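Local coordinates for protein tetraacyldisaccharide 4'-kinase (Aquifex aeolicus, PDB 4EHX) that transfers the gamma-phosphate of ATP to the 4'-position of a tetraacyldisaccharide 1-phosphate, forming lipid IVA in lipid A biosynthesis, at residues 60-65 against 308-313; 53-58 against 102-107; 32-37 against 125-130. All coordinates share one frame; numbering follows the deposited sequence.

Interaction 1 of 3, residues 60-65 against 308-313; sequences DLLKDK and KLIYRI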
ATOM      1  N   ASP A  60       8.781  -6.455   7.569  1.00 24.98           N
ATOM      2  CA  ASP A  60       9.058  -7.054   8.869  1.00 25.82           C
ATOM      3  C   ASP A  60       9.613  -8.480   8.761  1.00 29.35           C
ATOM      4  O   ASP A  60      10.465  -8.884   9.555  1.00 26.65           O
ATOM      5  CB  ASP A  60       7.810  -7.049   9.768  1.00 24.64           C
ATOM      6  CG  ASP A  60       8.081  -7.673  11.127  1.00 41.76           C
ATOM      7  OD1 ASP A  60       8.681  -6.974  11.963  1.00 40.12           O
ATOM      8  OD2 ASP A  60       7.723  -8.855  11.357  1.00 40.26           O
ATOM      9  N   LEU A  61       9.141  -9.242   7.781  1.00 23.40           N
ATOM     10  CA  LEU A  61       9.680 -10.584   7.571  1.00 21.87           C
ATOM     11  C   LEU A  61      11.162 -10.483   7.209  1.00 28.23           C
ATOM     12  O   LEU A  61      11.955 -11.371   7.534  1.00 29.93           O
ATOM     13  CB  LEU A  61       8.920 -11.329   6.464  1.00 22.47           C
ATOM     14  CG  LEU A  61       7.477 -11.755   6.737  1.00 24.99           C
ATOM     15  CD1 LEU A  61       6.923 -12.537   5.553  1.00 25.32           C
ATOM     16  CD2 LEU A  61       7.392 -12.581   8.031  1.00 27.32           C
ATOM     17  N   LEU A  62      11.525  -9.387   6.553  1.00 23.51           N
ATOM     18  CA  LEU A  62      12.903  -9.140   6.107  1.00 21.18           C
ATOM     19  C   LEU A  62      13.688  -8.222   7.043  1.00 24.37           C
ATOM     20  O   LEU A  62      14.609  -7.522   6.610  1.00 24.28           O
ATOM     21  CB  LEU A  62      12.864  -8.506   4.708  1.00 20.58           C
ATOM     22  CG  LEU A  62      12.337  -9.405   3.590  1.00 23.04           C
ATOM     23  CD1 LEU A  62      11.827  -8.593   2.393  1.00 20.43           C
ATOM     24  CD2 LEU A  62      13.437 -10.395   3.160  1.00 26.62           C
ATOM     25  N   LYS A  63      13.338  -8.224   8.325  1.00 26.19           N
ATOM     26  CA  LYS A  63      13.969  -7.304   9.275  1.00 26.97           C
ATOM     27  C   LYS A  63      15.478  -7.523   9.437  1.00 32.53           C
ATOM     28  O   LYS A  63      16.197  -6.651   9.931  1.00 30.34           O
ATOM     29  CB  LYS A  63      13.284  -7.391  10.637  1.00 30.55           C
ATOM     30  CG  LYS A  63      13.417  -8.735  11.311  1.00 35.41           C
ATOM     31  CD  LYS A  63      12.719  -8.711  12.676  1.00 44.51           C
ATOM     32  CE  LYS A  63      12.857 -10.070  13.349  1.00 65.87           C
ATOM     33  NZ  LYS A  63      12.207 -10.147  14.690  1.00 83.81           N
ATOM     34  N   ASP A  64      15.952  -8.687   9.022  1.00 31.40           N
ATOM     35  CA  ASP A  64      17.372  -9.004   9.112  1.00 35.74           C
ATOM     36  C   ASP A  64      18.159  -8.517   7.888  1.00 34.03           C
ATOM     37  O   ASP A  64      19.374  -8.679   7.830  1.00 34.11           O
ATOM     38  CB  ASP A  64      17.561 -10.512   9.309  1.00 39.21           C
ATOM     39  CG  ASP A  64      16.925 -11.016  10.607  1.00 59.58           C
ATOM     40  OD1 ASP A  64      17.110 -10.365  11.662  1.00 53.51           O
ATOM     41  OD2 ASP A  64      16.230 -12.056  10.572  1.00 71.07           O
ATOM     42  N   LYS A  65      17.463  -7.929   6.914  1.00 24.96           N
ATOM     43  CA  LYS A  65      18.092  -7.445   5.684  1.00 27.04           C
ATOM     44  C   LYS A  65      17.984  -5.925   5.567  1.00 25.44           C
ATOM     45  O   LYS A  65      17.096  -5.305   6.164  1.00 24.51           O
ATOM     46  CB  LYS A  65      17.409  -8.055   4.449  1.00 29.06           C
ATOM     47  CG  LYS A  65      17.530  -9.565   4.323  1.00 33.12           C
ATOM     48  CD  LYS A  65      18.978  -9.983   4.081  1.00 33.61           C
ATOM     49  CE  LYS A  65      19.079 -11.448   3.682  1.00 37.82           C
ATOM     50  NZ  LYS A  65      20.502 -11.809   3.400  1.00 41.67           N
ATOM     51  N   LYS A 308       9.703 -19.219   3.262  1.00 26.74           N
ATOM     52  CA  LYS A 308      10.548 -20.091   2.448  1.00 29.93           C
ATOM     53  C   LYS A 308      10.700 -19.573   1.024  1.00 29.16           C
ATOM     54  O   LYS A 308      11.799 -19.622   0.469  1.00 26.20           O
ATOM     55  CB  LYS A 308      10.018 -21.526   2.441  1.00 32.72           C
ATOM     56  CG  LYS A 308      10.848 -22.497   1.606  1.00 34.63           C
ATOM     57  CD  LYS A 308      10.457 -23.939   1.902  1.00 37.86           C
ATOM     58  CE  LYS A 308      11.276 -24.917   1.069  1.00 42.11           C
ATOM     59  NZ  LYS A 308      10.864 -26.328   1.319  1.00 46.45           N
ATOM     60  N   LEU A 309       9.613 -19.082   0.426  1.00 25.79           N
ATOM     61  CA  LEU A 309       9.697 -18.533  -0.929  1.00 29.09           C
ATOM     62  C   LEU A 309      10.633 -17.339  -0.937  1.00 28.32           C
ATOM     63  O   LEU A 309      11.405 -17.151  -1.871  1.00 28.31           O
ATOM     64  CB  LEU A 309       8.335 -18.077  -1.461  1.00 28.12           C
ATOM     65  CG  LEU A 309       7.312 -19.117  -1.916  1.00 42.82           C
ATOM     66  CD1 LEU A 309       6.004 -18.416  -2.269  1.00 34.77           C
ATOM     67  CD2 LEU A 309       7.830 -19.932  -3.097  1.00 43.24           C
ATOM     68  N   ILE A 310      10.552 -16.528   0.109  1.00 23.38           N
ATOM     69  CA  ILE A 310      11.358 -15.316   0.174  1.00 25.37           C
ATOM     70  C   ILE A 310      12.833 -15.657   0.317  1.00 24.10           C
ATOM     71  O   ILE A 310      13.675 -15.141  -0.415  1.00 28.15           O
ATOM     72  CB  ILE A 310      10.885 -14.416   1.307  1.00 26.57           C
ATOM     73  CG1 ILE A 310       9.479 -13.896   0.991  1.00 20.74           C
ATOM     74  CG2 ILE A 310      11.855 -13.249   1.542  1.00 26.08           C
ATOM     75  CD1 ILE A 310       8.807 -13.232   2.171  1.00 24.42           C
ATOM     76  N   TYR A 311      13.127 -16.543   1.259  1.00 25.80           N
ATOM     77  CA  TYR A 311      14.480 -17.031   1.498  1.00 26.17           C
ATOM     78  C   TYR A 311      15.163 -17.514   0.215  1.00 29.59           C
ATOM     79  O   TYR A 311      16.333 -17.193  -0.038  1.00 26.08           O
ATOM     80  CB  TYR A 311      14.405 -18.133   2.558  1.00 35.33           C
ATOM     81  CG  TYR A 311      15.607 -19.034   2.698  1.00 49.33           C
ATOM     82  CD1 TYR A 311      16.738 -18.617   3.389  1.00 62.16           C
ATOM     83  CD2 TYR A 311      15.587 -20.329   2.193  1.00 52.42           C
ATOM     84  CE1 TYR A 311      17.831 -19.453   3.539  1.00 67.19           C
ATOM     85  CE2 TYR A 311      16.670 -21.172   2.343  1.00 53.19           C
ATOM     86  CZ  TYR A 311      17.788 -20.729   3.015  1.00 65.73           C
ATOM     87  OH  TYR A 311      18.867 -21.569   3.162  1.00 80.22           O
ATOM     88  N   ARG A 312      14.437 -18.267  -0.607  1.00 24.58           N
ATOM     89  CA  ARG A 312      15.043 -18.858  -1.805  1.00 26.92           C
ATOM     90  C   ARG A 312      15.467 -17.863  -2.891  1.00 27.94           C
ATOM     91  O   ARG A 312      16.292 -18.205  -3.742  1.00 25.76           O
ATOM     92  CB  ARG A 312      14.140 -19.942  -2.403  1.00 29.28           C
ATOM     93  CG  ARG A 312      13.949 -21.172  -1.505  1.00 28.88           C
ATOM     94  CD  ARG A 312      15.254 -21.943  -1.323  1.00 35.49           C
ATOM     95  NE  ARG A 312      15.076 -23.095  -0.432  1.00 39.05           N
ATOM     96  CZ  ARG A 312      14.746 -24.313  -0.852  1.00 45.55           C
ATOM     97  NH1 ARG A 312      14.567 -24.540  -2.151  1.00 36.62           N
ATOM     98  NH2 ARG A 312      14.600 -25.306   0.021  1.00 42.35           N
ATOM     99  N   ILE A 313      14.939 -16.640  -2.866  1.00 33.10           N
ATOM    100  CA  ILE A 313      15.337 -15.642  -3.871  1.00 28.57           C
ATOM    101  C   ILE A 313      16.705 -15.009  -3.582  1.00 27.31           C
ATOM    102  O   ILE A 313      17.241 -14.282  -4.410  1.00 28.08           O
ATOM    103  CB  ILE A 313      14.290 -14.503  -4.050  1.00 33.75           C
ATOM    104  CG1 ILE A 313      14.432 -13.464  -2.936  1.00 31.89           C
ATOM    105  CG2 ILE A 313      12.884 -15.070  -4.173  1.00 39.47           C
ATOM    106  CD1 ILE A 313      13.344 -12.409  -2.920  1.00 40.12           C
TER
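In I310 the first torsion (chi1 -67°) sets CG1 anti to the carbonyl carbon and CG2 anti to the backbone N, and the two branches go to different leucines of 60-65. L61 and L62 both hold CG anti to the carbonyl carbon (chi1 -69° and -67°); L62 is the first residue to leave helical backbone angles, and the two side chains meet I310 at separate points. CD1 of I310, at the end of the longer branch, lies 3.9 Å from CD1 of L61, the two side chains crossing at about a right angle. The shorter branch makes the closer approach: CG2 of I310 stands 3.6 Å from CD2 of L62, whose CB does not aim straight at the helix but whose methyl end swings nearer. I310 is thus forked over the place where helix 51-61 ends. In this P-loop kinase that helix begins at the end of the predicted ATP-binding loop, and the contact joins its far end to the C-terminal helix 303-312. From L62 the chain reverses in a type I beta turn that ends at K65, in which K65 N hydrogen-bonds to L62 O at 2.9 Å. I310 and L62 are buried, and no hydrogen bond crosses between the segments. Outside them, L61 also rests on L306 and K307 of the same C-terminal helix, while L62 packs on I39 of strand 38-43 and on F314, which in turn receives K65 in a cation-pi contact.

Interaction 2 of 3, residues 53-58 against 102-107; sequences SFVMYL and YLMAKL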
ATOM      1  N   SER A  53      -0.599  -2.417   4.082  1.00 21.49           N
ATOM      2  CA  SER A  53      -0.419  -3.343   5.204  1.00 23.90           C
ATOM      3  C   SER A  53       0.500  -4.503   4.851  1.00 19.45           C
ATOM      4  O   SER A  53       1.339  -4.921   5.662  1.00 19.73           O
ATOM      5  CB  SER A  53      -1.765  -3.893   5.700  1.00 21.70           C
ATOM      6  OG  SER A  53      -2.550  -2.870   6.259  1.00 29.54           O
ATOM      7  N   PHE A  54       0.348  -5.052   3.650  1.00 18.61           N
ATOM      8  CA  PHE A  54       1.175  -6.181   3.281  1.00 17.58           C
ATOM      9  C   PHE A  54       2.638  -5.783   3.122  1.00 19.26           C
ATOM     10  O   PHE A  54       3.533  -6.541   3.486  1.00 21.78           O
ATOM     11  CB  PHE A  54       0.676  -6.893   2.007  1.00 17.82           C
ATOM     12  CG  PHE A  54       1.405  -8.165   1.745  1.00 19.73           C
ATOM     13  CD1 PHE A  54       1.075  -9.329   2.443  1.00 23.17           C
ATOM     14  CD2 PHE A  54       2.459  -8.200   0.849  1.00 16.43           C
ATOM     15  CE1 PHE A  54       1.777 -10.510   2.237  1.00 22.73           C
ATOM     16  CE2 PHE A  54       3.170  -9.367   0.651  1.00 19.09           C
ATOM     17  CZ  PHE A  54       2.825 -10.527   1.338  1.00 25.94           C
ATOM     18  N   VAL A  55       2.893  -4.604   2.559  1.00 25.04           N
ATOM     19  CA  VAL A  55       4.277  -4.137   2.444  1.00 21.02           C
ATOM     20  C   VAL A  55       4.937  -4.049   3.824  1.00 21.80           C
ATOM     21  O   VAL A  55       6.072  -4.499   4.012  1.00 22.21           O
ATOM     22  CB  VAL A  55       4.374  -2.776   1.688  1.00 21.11           C
ATOM     23  CG1 VAL A  55       5.781  -2.243   1.755  1.00 24.82           C
ATOM     24  CG2 VAL A  55       3.937  -2.967   0.230  1.00 22.95           C
ATOM     25  N   MET A  56       4.225  -3.481   4.796  1.00 18.50           N
ATOM     26  CA  MET A  56       4.750  -3.382   6.165  1.00 19.28           C
ATOM     27  C   MET A  56       5.050  -4.767   6.720  1.00 24.52           C
ATOM     28  O   MET A  56       6.089  -5.005   7.336  1.00 23.06           O
ATOM     29  CB  MET A  56       3.733  -2.696   7.075  1.00 24.45           C
ATOM     30  CG  MET A  56       3.486  -1.228   6.740  1.00 32.47           C
ATOM     31  SD  MET A  56       1.991  -0.621   7.573  1.00 32.06           S
ATOM     32  CE  MET A  56       2.533  -0.724   9.280  1.00 33.05           C
ATOM     33  N   TYR A  57       4.108  -5.677   6.511  1.00 20.57           N
ATOM     34  CA  TYR A  57       4.236  -7.052   6.965  1.00 21.03           C
ATOM     35  C   TYR A  57       5.451  -7.743   6.339  1.00 21.51           C
ATOM     36  O   TYR A  57       6.245  -8.392   7.026  1.00 19.96           O
ATOM     37  CB  TYR A  57       2.950  -7.812   6.640  1.00 22.55           C
ATOM     38  CG  TYR A  57       3.095  -9.303   6.769  1.00 24.89           C
ATOM     39  CD1 TYR A  57       2.974  -9.930   8.009  1.00 23.44           C
ATOM     40  CD2 TYR A  57       3.345 -10.090   5.650  1.00 23.00           C
ATOM     41  CE1 TYR A  57       3.114 -11.311   8.125  1.00 30.08           C
ATOM     42  CE2 TYR A  57       3.479 -11.460   5.752  1.00 25.23           C
ATOM     43  CZ  TYR A  57       3.369 -12.065   6.989  1.00 30.21           C
ATOM     44  OH  TYR A  57       3.516 -13.427   7.072  1.00 27.03           O
ATOM     45  N   LEU A  58       5.593  -7.586   5.028  1.00 18.23           N
ATOM     46  CA  LEU A  58       6.709  -8.169   4.294  1.00 18.28           C
ATOM     47  C   LEU A  58       8.048  -7.577   4.736  1.00 18.33           C
ATOM     48  O   LEU A  58       9.031  -8.299   4.921  1.00 18.28           O
ATOM     49  CB  LEU A  58       6.496  -7.939   2.784  1.00 17.10           C
ATOM     50  CG  LEU A  58       7.606  -8.372   1.835  1.00 21.17           C
ATOM     51  CD1 LEU A  58       7.820  -9.883   1.955  1.00 20.04           C
ATOM     52  CD2 LEU A  58       7.225  -7.977   0.390  1.00 21.22           C
ATOM     53  N   TYR A 102       5.710   9.097   1.227  1.00 28.67           N
ATOM     54  CA  TYR A 102       5.948   9.674   2.551  1.00 32.67           C
ATOM     55  C   TYR A 102       5.256   8.837   3.626  1.00 30.00           C
ATOM     56  O   TYR A 102       5.858   8.484   4.642  1.00 26.65           O
ATOM     57  CB  TYR A 102       5.503  11.144   2.629  1.00 28.19           C
ATOM     58  CG  TYR A 102       5.873  11.799   3.954  1.00 30.60           C
ATOM     59  CD1 TYR A 102       5.072  11.637   5.083  1.00 33.59           C
ATOM     60  CD2 TYR A 102       7.040  12.555   4.081  1.00 28.11           C
ATOM     61  CE1 TYR A 102       5.416  12.232   6.302  1.00 36.12           C
ATOM     62  CE2 TYR A 102       7.395  13.144   5.291  1.00 34.62           C
ATOM     63  CZ  TYR A 102       6.576  12.980   6.394  1.00 40.98           C
ATOM     64  OH  TYR A 102       6.924  13.558   7.590  1.00 39.88           O
ATOM     65  N   LEU A 103       3.988   8.510   3.403  1.00 30.51           N
ATOM     66  CA  LEU A 103       3.273   7.657   4.342  1.00 31.50           C
ATOM     67  C   LEU A 103       3.970   6.308   4.512  1.00 30.90           C
ATOM     68  O   LEU A 103       4.164   5.828   5.634  1.00 26.93           O
ATOM     69  CB  LEU A 103       1.822   7.461   3.893  1.00 36.75           C
ATOM     70  CG  LEU A 103       0.987   6.473   4.716  1.00 38.69           C
ATOM     71  CD1 LEU A 103       0.985   6.827   6.212  1.00 35.67           C
ATOM     72  CD2 LEU A 103      -0.442   6.399   4.162  1.00 39.35           C
ATOM     73  N   MET A 104       4.338   5.678   3.397  1.00 27.23           N
ATOM     74  CA  MET A 104       5.068   4.408   3.470  1.00 28.75           C
ATOM     75  C   MET A 104       6.314   4.547   4.341  1.00 26.66           C
ATOM     76  O   MET A 104       6.603   3.700   5.180  1.00 26.66           O
ATOM     77  CB  MET A 104       5.467   3.946   2.058  1.00 34.03           C
ATOM     78  CG  MET A 104       5.949   2.498   1.963  1.00 47.10           C
ATOM     79  SD  MET A 104       4.590   1.311   1.896  1.00 42.61           S
ATOM     80  CE  MET A 104       3.437   2.177   0.845  1.00 72.08           C
ATOM     81  N   ALA A 105       7.071   5.616   4.124  1.00 25.09           N
ATOM     82  CA  ALA A 105       8.280   5.839   4.923  1.00 22.86           C
ATOM     83  C   ALA A 105       7.983   6.008   6.419  1.00 28.63           C
ATOM     84  O   ALA A 105       8.722   5.513   7.278  1.00 26.14           O
ATOM     85  CB  ALA A 105       9.058   7.045   4.380  1.00 23.11           C
ATOM     86  N   LYS A 106       6.900   6.707   6.745  1.00 28.83           N
ATOM     87  CA  LYS A 106       6.565   6.882   8.154  1.00 31.40           C
ATOM     88  C   LYS A 106       6.123   5.554   8.758  1.00 29.38           C
ATOM     89  O   LYS A 106       6.352   5.292   9.934  1.00 28.86           O
ATOM     90  CB  LYS A 106       5.481   7.954   8.350  1.00 29.47           C
ATOM     91  CG  LYS A 106       5.896   9.367   7.963  1.00 33.02           C
ATOM     92  CD  LYS A 106       7.149   9.869   8.708  1.00 40.01           C
ATOM     93  CE  LYS A 106       6.937   9.975  10.191  1.00 40.61           C
ATOM     94  NZ  LYS A 106       7.839  11.005  10.845  1.00 42.35           N
ATOM     95  N   LEU A 107       5.504   4.706   7.946  1.00 25.52           N
ATOM     96  CA  LEU A 107       5.073   3.397   8.441  1.00 31.57           C
ATOM     97  C   LEU A 107       6.196   2.355   8.533  1.00 43.56           C
ATOM     98  O   LEU A 107       5.982   1.287   9.103  1.00 36.27           O
ATOM     99  CB  LEU A 107       3.918   2.851   7.594  1.00 30.58           C
ATOM    100  CG  LEU A 107       2.613   3.644   7.609  1.00 32.90           C
ATOM    101  CD1 LEU A 107       1.719   3.173   6.467  1.00 32.20           C
ATOM    102  CD2 LEU A 107       1.941   3.499   8.987  1.00 28.72           C
TER
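V55 and M56, neighbours on the helix that begins at the end of the predicted P-loop of this kinase, pack against M104 and L107 of helix 99-107. M56 can be followed outward. Its CB leaves the backbone without aiming at the other helix, and CG, anti to the carbonyl carbon (chi1 -67°), comes within 4.2 Å of CB of L107. SD then sits 4.0 Å from L107 CD1 and equally near L107 CB, touching both the root and one branch of the leucine. A bend at chi3 of 66° carries CE back over the root of L107, where it lies 4.0 Å from the backbone O. L107 meets this chain obliquely, and its side chain also approaches T52, a predicted ATP-binding residue, which would place the contact beside the probable nucleotide site. One turn earlier, M104 is bent at chi2 and chi3, so that its sulfur rather than its methyl meets V55, the two side chains crossing at about a right angle. Behind this pair, V55 and M104 both touch D138 of strand 134-138, and V55 also packs on V41 of strand 38-43. No hydrogen bond crosses between 53-58 and 102-107; M104 SD lies 3.8 Å from V55 CG1 and 4.1 Å from V55 CB.

Interaction 3 of 3, residues 32-37 against 125-130; sequences KKLPVP and LALEKL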
ATOM      1  N   LYS A  32      14.382  -5.189 -17.426  1.00 23.08           N
ATOM      2  CA  LYS A  32      15.682  -4.873 -16.817  1.00 25.69           C
ATOM      3  C   LYS A  32      15.884  -5.618 -15.505  1.00 25.06           C
ATOM      4  O   LYS A  32      14.928  -5.936 -14.822  1.00 22.04           O
ATOM      5  CB  LYS A  32      15.802  -3.361 -16.619  1.00 24.99           C
ATOM      6  CG  LYS A  32      15.551  -2.606 -17.931  1.00 32.90           C
ATOM      7  CD  LYS A  32      15.642  -1.096 -17.779  1.00 41.66           C
ATOM      8  CE  LYS A  32      17.084  -0.647 -17.672  1.00 47.94           C
ATOM      9  NZ  LYS A  32      17.942  -1.339 -18.672  1.00 55.62           N
ATOM     10  N   LYS A  33      17.135  -5.873 -15.140  1.00 23.27           N
ATOM     11  CA  LYS A  33      17.416  -6.707 -13.980  1.00 27.81           C
ATOM     12  C   LYS A  33      18.354  -6.022 -13.008  1.00 26.35           C
ATOM     13  O   LYS A  33      19.507  -5.761 -13.340  1.00 25.62           O
ATOM     14  CB  LYS A  33      18.036  -8.028 -14.448  1.00 30.06           C
ATOM     15  CG  LYS A  33      18.528  -8.925 -13.326  1.00 31.72           C
ATOM     16  CD  LYS A  33      17.410  -9.713 -12.704  1.00 28.67           C
ATOM     17  CE  LYS A  33      17.941 -10.860 -11.841  1.00 28.26           C
ATOM     18  NZ  LYS A  33      18.775 -10.368 -10.693  1.00 27.34           N
ATOM     19  N   LEU A  34      17.867  -5.717 -11.810  1.00 23.55           N
ATOM     20  CA  LEU A  34      18.749  -5.220 -10.746  1.00 21.43           C
ATOM     21  C   LEU A  34      19.590  -6.360 -10.165  1.00 23.82           C
ATOM     22  O   LEU A  34      19.168  -7.521 -10.187  1.00 25.66           O
ATOM     23  CB  LEU A  34      17.935  -4.538  -9.641  1.00 20.62           C
ATOM     24  CG  LEU A  34      17.312  -3.199 -10.055  1.00 23.70           C
ATOM     25  CD1 LEU A  34      16.243  -2.774  -9.044  1.00 21.82           C
ATOM     26  CD2 LEU A  34      18.387  -2.108 -10.201  1.00 24.15           C
ATOM     27  N   PRO A  35      20.799  -6.033  -9.662  1.00 26.94           N
ATOM     28  CA  PRO A  35      21.742  -7.045  -9.164  1.00 30.22           C
ATOM     29  C   PRO A  35      21.470  -7.513  -7.736  1.00 37.04           C
ATOM     30  O   PRO A  35      22.296  -8.243  -7.196  1.00 34.73           O
ATOM     31  CB  PRO A  35      23.093  -6.321  -9.229  1.00 29.85           C
ATOM     32  CG  PRO A  35      22.742  -4.885  -8.993  1.00 33.77           C
ATOM     33  CD  PRO A  35      21.413  -4.695  -9.722  1.00 24.69           C
ATOM     34  N   VAL A  36      20.362  -7.099  -7.124  1.00 22.21           N
ATOM     35  CA  VAL A  36      19.945  -7.711  -5.864  1.00 21.03           C
ATOM     36  C   VAL A  36      18.504  -8.184  -6.036  1.00 24.76           C
ATOM     37  O   VAL A  36      17.850  -7.790  -6.983  1.00 22.92           O
ATOM     38  CB  VAL A  36      20.045  -6.733  -4.653  1.00 29.11           C
ATOM     39  CG1 VAL A  36      21.485  -6.292  -4.428  1.00 31.32           C
ATOM     40  CG2 VAL A  36      19.128  -5.514  -4.843  1.00 23.33           C
ATOM     41  N   PRO A  37      18.011  -9.019  -5.115  1.00 21.91           N
ATOM     42  CA  PRO A  37      16.631  -9.516  -5.199  1.00 20.58           C
ATOM     43  C   PRO A  37      15.560  -8.414  -5.146  1.00 16.51           C
ATOM     44  O   PRO A  37      15.713  -7.387  -4.460  1.00 19.03           O
ATOM     45  CB  PRO A  37      16.515 -10.446  -3.985  1.00 25.74           C
ATOM     46  CG  PRO A  37      17.931 -10.872  -3.699  1.00 26.96           C
ATOM     47  CD  PRO A  37      18.756  -9.647  -4.006  1.00 28.80           C
ATOM     48  N   LEU A 125      19.833   4.225  -8.045  1.00 26.21           N
ATOM     49  CA  LEU A 125      20.201   5.284  -7.107  1.00 26.99           C
ATOM     50  C   LEU A 125      20.334   4.705  -5.702  1.00 26.18           C
ATOM     51  O   LEU A 125      21.248   5.053  -4.957  1.00 27.93           O
ATOM     52  CB  LEU A 125      19.162   6.407  -7.108  1.00 30.66           C
ATOM     53  CG  LEU A 125      19.406   7.484  -6.044  1.00 32.04           C
ATOM     54  CD1 LEU A 125      20.669   8.289  -6.360  1.00 35.89           C
ATOM     55  CD2 LEU A 125      18.204   8.408  -5.905  1.00 36.23           C
ATOM     56  N   ALA A 126      19.407   3.826  -5.339  1.00 26.70           N
ATOM     57  CA  ALA A 126      19.453   3.198  -4.028  1.00 26.35           C
ATOM     58  C   ALA A 126      20.735   2.378  -3.874  1.00 22.73           C
ATOM     59  O   ALA A 126      21.394   2.432  -2.840  1.00 27.27           O
ATOM     60  CB  ALA A 126      18.214   2.317  -3.809  1.00 23.64           C
ATOM     61  N   LEU A 127      21.088   1.609  -4.899  1.00 24.64           N
ATOM     62  CA  LEU A 127      22.291   0.795  -4.797  1.00 28.03           C
ATOM     63  C   LEU A 127      23.513   1.673  -4.560  1.00 36.42           C
ATOM     64  O   LEU A 127      24.388   1.330  -3.774  1.00 36.95           O
ATOM     65  CB  LEU A 127      22.476  -0.082  -6.036  1.00 25.14           C
ATOM     66  CG  LEU A 127      21.486  -1.253  -6.079  1.00 27.30           C
ATOM     67  CD1 LEU A 127      21.392  -1.839  -7.480  1.00 27.64           C
ATOM     68  CD2 LEU A 127      21.847  -2.323  -5.039  1.00 31.36           C
ATOM     69  N   GLU A 128      23.543   2.822  -5.221  1.00 30.95           N
ATOM     70  CA  GLU A 128      24.658   3.748  -5.104  1.00 33.71           C
ATOM     71  C   GLU A 128      24.733   4.392  -3.719  1.00 32.46           C
ATOM     72  O   GLU A 128      25.802   4.468  -3.121  1.00 36.18           O
ATOM     73  CB  GLU A 128      24.539   4.822  -6.187  1.00 36.29           C
ATOM     74  CG  GLU A 128      25.612   5.893  -6.151  1.00 62.82           C
ATOM     75  CD  GLU A 128      25.441   6.904  -7.270  1.00 83.46           C
ATOM     76  OE1 GLU A 128      24.418   6.832  -7.987  1.00 91.20           O
ATOM     77  OE2 GLU A 128      26.329   7.766  -7.434  1.00 92.86           O
ATOM     78  N   LYS A 129      23.592   4.839  -3.202  1.00 27.80           N
ATOM     79  CA  LYS A 129      23.575   5.663  -1.993  1.00 32.66           C
ATOM     80  C   LYS A 129      23.214   4.915  -0.711  1.00 35.40           C
ATOM     81  O   LYS A 129      23.560   5.360   0.378  1.00 34.45           O
ATOM     82  CB  LYS A 129      22.595   6.834  -2.160  1.00 35.07           C
ATOM     83  CG  LYS A 129      22.844   7.720  -3.370  1.00 43.42           C
ATOM     84  CD  LYS A 129      24.183   8.427  -3.284  1.00 47.46           C
ATOM     85  CE  LYS A 129      24.367   9.389  -4.449  1.00 57.96           C
ATOM     86  NZ  LYS A 129      25.744   9.973  -4.471  1.00 63.38           N
ATOM     87  N   LEU A 130      22.498   3.801  -0.827  1.00 31.66           N
ATOM     88  CA  LEU A 130      21.920   3.162   0.357  1.00 28.39           C
ATOM     89  C   LEU A 130      22.374   1.709   0.578  1.00 34.26           C
ATOM     90  O   LEU A 130      22.050   1.104   1.602  1.00 29.28           O
ATOM     91  CB  LEU A 130      20.392   3.197   0.265  1.00 22.63           C
ATOM     92  CG  LEU A 130      19.693   4.558   0.121  1.00 27.57           C
ATOM     93  CD1 LEU A 130      18.237   4.403  -0.318  1.00 26.21           C
ATOM     94  CD2 LEU A 130      19.786   5.365   1.413  1.00 29.51           C
TER
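The backbone of 32-37 runs irregularly past helix 119-130, coming closest at V36 and L127, whose CA atoms are 8.9 Å apart. A single side chain of the helix, L127, meets three consecutive residues of the loop. Its CG is anti to the carbonyl carbon (chi1 -73°), which carries both methyls out toward the loop. CD1 of L127 rests on CD and CG of P35, at 3.6 and 3.7 Å, and the same methyl lies 4.1 Å from CD2 of L34. The V36 and L127 side chains run past each other in opposite directions, which brings L127 CD2 to both V36 methyls, 4.0 Å from CG1. Cutting L127 back to an alanine is likely to leave the P35 ring and the V36 methyls without their partner on the helix and to open a gap beside L34. F135 of strand 134-138 touches L34, V36 and L127, so loop and helix pack on the same strand residue. Within the loop, K33 NZ donates to the backbone O of L34 at 2.9 Å, with a C=O...N angle of 165°. With no hydrogen bond or charge pair between the segments, their fit rests on methyl and ring-carbon contacts alone.

How the interactions relate
Interactions 1 and 2 share helix 51-61: interaction 2 uses its middle, against helix 99-107, and interaction 1 its end, against helix 303-312. Their centres are about 16 Å apart, and I310 CD1 touches L58 CD1 at 3.5 Å. Interaction 3, with its centre about 17 Å from that of interaction 1, joins it where I313 O meets P37 CG at 3.6 Å; interactions 2 and 3 stay about 10 Å apart at their nearest atoms. Along the chain the order is 32-37, 53-58, 60-65, 102-107, 125-130 and 308-313, so interaction 1 alternates with both others. Interactions 1 and 2 pack on strand 38-43, and interactions 2 and 3 on strand 134-138; interaction 1 ties the C-terminal helix to the P-loop core.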